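Local coordinates for protein 6-phosphogluconate dehydrogenase (Pseudomonas syringae, PDB 5U5G) that probably reduces 2-oxopropylphosphonate with NADPH as a late step of fosfomycin biosynthesis in pseudomonads, at residues A[137-143]-A[159-165]. Numbering follows the deposited sequence.
Sequences AIVSGRP and TVTYVPE
Ala137, Ile138 and Val139 pair in parallel with Val160, Thr161 and Tyr162, a worked example of how a beta-alpha-beta crossover closes upon itself: strand 135-139 leads through helix 143-156 into strand 157-162, at the edge of the chain's dinucleotide-binding sheet. Four backbone bonds join the segments: Ala137 N to Thr159 O, Thr161 N to Ala137 O, Val139 N to Thr161 O and Val163 N to Val139 O (2.7 Å). A water also bonds to Ala137 O and Thr161 OG1.

Further along, polar groups extend the pairing. Gly141 N donates to Pro164 O (2.9 Å). Ser140 OG lies beside its own backbone N (chi1 -65°), within hydrogen-bonding reach of both Val163 O (2.7 Å) and Glu165 O (3.0 Å); it also bonds to Ala169 N of helix 168-196. With CG of Tyr162 opposite the backbone N (chi1 -177°), the ring runs alongside segment 137-143, and its hydroxyl donates to Gly141 O (2.7 Å), which lies near the ring plane.

Apolar contacts lie on both sides of the pairing. Val139 spreads its branches, CG2 against Val160 CG1 (3.7 Å) and CG1 against Tyr162 CD1, beside Tyr146 of the crossover helix. From the face that carries Ile138 and Thr161, Ile138 CG2 meets Val163 CG2 (3.7 Å), and the second subunit packs there through Val207 and Ser203.

Hydrogen bonding thus continues past the three bridged pairs, tying the turn into the crossover helix to the segment leading toward helix 168-196.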
ATOM      1  N   ALA A 137       9.797  14.420   2.474  1.00 21.87           N
ATOM      2  CA  ALA A 137       9.299  15.787   2.461  1.00 26.42           C
ATOM      3  C   ALA A 137       8.809  16.150   1.063  1.00 25.68           C
ATOM      4  O   ALA A 137       9.337  15.669   0.055  1.00 26.80           O
ATOM      5  CB  ALA A 137      10.380  16.777   2.924  1.00 22.52           C
ATOM      6  N   ILE A 138       7.760  16.974   1.023  1.00 25.43           N
ATOM      7  CA  ILE A 138       7.276  17.629  -0.191  1.00 26.33           C
ATOM      8  C   ILE A 138       7.384  19.127   0.049  1.00 22.90           C
ATOM      9  O   ILE A 138       6.894  19.626   1.065  1.00 23.56           O
ATOM     10  CB  ILE A 138       5.821  17.241  -0.512  1.00 22.33           C
ATOM     11  CG1 ILE A 138       5.576  15.763  -0.193  1.00 23.96           C
ATOM     12  CG2 ILE A 138       5.477  17.613  -1.962  1.00 20.33           C
ATOM     13  CD1 ILE A 138       4.108  15.428   0.053  1.00 21.13           C
ATOM     14  N   VAL A 139       8.035  19.843  -0.859  1.00 26.09           N
ATOM     15  CA  VAL A 139       8.506  21.192  -0.554  1.00 26.40           C
ATOM     16  C   VAL A 139       8.058  22.160  -1.635  1.00 27.46           C
ATOM     17  O   VAL A 139       8.355  21.955  -2.820  1.00 25.72           O
ATOM     18  CB  VAL A 139      10.041  21.246  -0.409  1.00 26.69           C
ATOM     19  CG1 VAL A 139      10.486  22.650  -0.017  1.00 25.49           C
ATOM     20  CG2 VAL A 139      10.525  20.224   0.601  1.00 25.39           C
ATOM     21  N   SER A 140       7.380  23.232  -1.220  1.00 23.59           N
ATOM     22  CA  SER A 140       7.056  24.346  -2.096  1.00 22.36           C
ATOM     23  C   SER A 140       7.652  25.629  -1.528  1.00 26.60           C
ATOM     24  O   SER A 140       7.770  25.794  -0.308  1.00 23.03           O
ATOM     25  CB  SER A 140       5.545  24.531  -2.256  1.00 25.07           C
ATOM     26  OG  SER A 140       4.948  23.431  -2.901  1.00 22.17           O
ATOM     27  N   GLY A 141       7.997  26.545  -2.422  1.00 21.97           N
ATOM     28  CA  GLY A 141       8.595  27.798  -2.024  1.00 25.76           C
ATOM     29  C   GLY A 141       9.751  28.195  -2.922  1.00 30.04           C
ATOM     30  O   GLY A 141      10.061  27.512  -3.907  1.00 22.37           O
ATOM     31  N   ARG A 142      10.435  29.314  -2.549  1.00 25.66           N
ATOM     32  CA  ARG A 142      11.396  29.891  -3.466  1.00 28.70           C
ATOM     33  C   ARG A 142      12.731  29.155  -3.387  1.00 28.93           C
ATOM     34  O   ARG A 142      13.108  28.646  -2.325  1.00 32.46           O
ATOM     35  CB  ARG A 142      11.587  31.366  -3.156  1.00 28.56           C
ATOM     36  CG  ARG A 142      10.283  32.140  -3.192  1.00 36.87           C
ATOM     37  CD  ARG A 142      10.507  33.569  -3.682  1.00 43.36           C
ATOM     38  NE  ARG A 142      11.784  34.050  -3.202  1.00 51.44           N
ATOM     39  CZ  ARG A 142      12.372  35.147  -3.668  1.00 57.16           C
ATOM     40  NH1 ARG A 142      11.778  35.874  -4.615  1.00 56.11           N
ATOM     41  NH2 ARG A 142      13.553  35.536  -3.192  1.00 52.93           N
ATOM     42  N   PRO A 143      13.441  29.077  -4.519  1.00 30.04           N
ATOM     43  CA  PRO A 143      14.615  28.194  -4.590  1.00 30.17           C
ATOM     44  C   PRO A 143      15.789  28.620  -3.718  1.00 29.49           C
ATOM     45  O   PRO A 143      16.531  27.749  -3.243  1.00 30.65           O
ATOM     46  CB  PRO A 143      14.972  28.214  -6.088  1.00 33.55           C
ATOM     47  CG  PRO A 143      14.356  29.457  -6.612  1.00 33.33           C
ATOM     48  CD  PRO A 143      13.086  29.630  -5.838  1.00 32.08           C
ATOM     49  N   THR A 159      13.927  11.280   1.565  1.00 30.39           N
ATOM     50  CA  THR A 159      13.475  11.759   0.268  1.00 29.80           C
ATOM     51  C   THR A 159      12.897  13.156   0.410  1.00 28.17           C
ATOM     52  O   THR A 159      12.164  13.436   1.363  1.00 28.61           O
ATOM     53  CB  THR A 159      12.421  10.827  -0.328  1.00 27.69           C
ATOM     54  OG1 THR A 159      12.850   9.476  -0.165  1.00 38.19           O
ATOM     55  CG2 THR A 159      12.243  11.114  -1.819  1.00 22.75           C
ATOM     56  N   VAL A 160      13.233  14.031  -0.535  1.00 28.03           N
ATOM     57  CA  VAL A 160      12.720  15.398  -0.568  1.00 26.14           C
ATOM     58  C   VAL A 160      12.295  15.709  -2.002  1.00 28.21           C
ATOM     59  O   VAL A 160      13.132  15.699  -2.912  1.00 30.03           O
ATOM     60  CB  VAL A 160      13.763  16.418  -0.071  1.00 31.80           C
ATOM     61  CG1 VAL A 160      13.217  17.833  -0.149  1.00 28.87           C
ATOM     62  CG2 VAL A 160      14.200  16.104   1.359  1.00 31.06           C
ATOM     63  N   THR A 161      11.002  15.986  -2.206  1.00 28.75           N
ATOM     64  CA  THR A 161      10.461  16.308  -3.531  1.00 28.50           C
ATOM     65  C   THR A 161      10.163  17.804  -3.593  1.00 25.14           C
ATOM     66  O   THR A 161       9.232  18.289  -2.940  1.00 26.37           O
ATOM     67  CB  THR A 161       9.202  15.488  -3.842  1.00 28.87           C
ATOM     68  OG1 THR A 161       9.494  14.088  -3.766  1.00 26.67           O
ATOM     69  CG2 THR A 161       8.691  15.795  -5.248  1.00 25.28           C
ATOM     70  N   TYR A 162      10.939  18.535  -4.393  1.00 23.52           N
ATOM     71  CA  TYR A 162      10.778  19.978  -4.530  1.00 24.01           C
ATOM     72  C   TYR A 162       9.765  20.277  -5.633  1.00 26.23           C
ATOM     73  O   TYR A 162      10.002  19.957  -6.802  1.00 25.94           O
ATOM     74  CB  TYR A 162      12.128  20.625  -4.837  1.00 27.25           C
ATOM     75  CG  TYR A 162      12.113  22.128  -4.927  1.00 28.19           C
ATOM     76  CD1 TYR A 162      11.385  22.890  -4.027  1.00 25.46           C
ATOM     77  CD2 TYR A 162      12.875  22.793  -5.891  1.00 27.39           C
ATOM     78  CE1 TYR A 162      11.387  24.278  -4.097  1.00 26.99           C
ATOM     79  CE2 TYR A 162      12.886  24.180  -5.964  1.00 27.30           C
ATOM     80  CZ  TYR A 162      12.140  24.914  -5.066  1.00 27.63           C
ATOM     81  OH  TYR A 162      12.133  26.286  -5.134  1.00 27.53           O
ATOM     82  N   VAL A 163       8.637  20.875  -5.257  1.00 23.99           N
ATOM     83  CA  VAL A 163       7.613  21.300  -6.209  1.00 21.33           C
ATOM     84  C   VAL A 163       7.323  22.779  -5.941  1.00 26.03           C
ATOM     85  O   VAL A 163       6.441  23.115  -5.135  1.00 24.93           O
ATOM     86  CB  VAL A 163       6.363  20.406  -6.115  1.00 25.14           C
ATOM     87  CG1 VAL A 163       6.608  19.075  -6.840  1.00 20.83           C
ATOM     88  CG2 VAL A 163       5.979  20.138  -4.629  1.00 23.91           C
ATOM     89  N   PRO A 164       8.017  23.691  -6.634  1.00 24.48           N
ATOM     90  CA  PRO A 164       8.132  25.082  -6.144  1.00 26.37           C
ATOM     91  C   PRO A 164       6.819  25.824  -5.969  1.00 28.10           C
ATOM     92  O   PRO A 164       6.714  26.651  -5.055  1.00 28.38           O
ATOM     93  CB  PRO A 164       8.999  25.759  -7.222  1.00 29.99           C
ATOM     94  CG  PRO A 164       9.715  24.660  -7.913  1.00 27.94           C
ATOM     95  CD  PRO A 164       8.828  23.446  -7.839  1.00 28.28           C
ATOM     96  N   GLU A 165       5.831  25.569  -6.822  1.00 28.16           N
ATOM     97  CA  GLU A 165       4.603  26.359  -6.821  1.00 29.38           C
ATOM     98  C   GLU A 165       3.945  26.357  -5.443  1.00 29.12           C
ATOM     99  O   GLU A 165       3.677  25.280  -4.891  1.00 25.19           O
ATOM    100  CB  GLU A 165       3.627  25.808  -7.857  1.00 29.08           C
ATOM    101  CG  GLU A 165       2.276  26.507  -7.868  1.00 31.84           C
ATOM    102  CD  GLU A 165       1.268  25.840  -8.806  1.00 43.07           C
ATOM    103  OE1 GLU A 165       1.349  24.607  -9.003  1.00 45.41           O
ATOM    104  OE2 GLU A 165       0.399  26.553  -9.357  1.00 47.54           O
TER
HETATM  105  O   HOH W   1       8.240  13.245  -1.184  1.00 32.03           O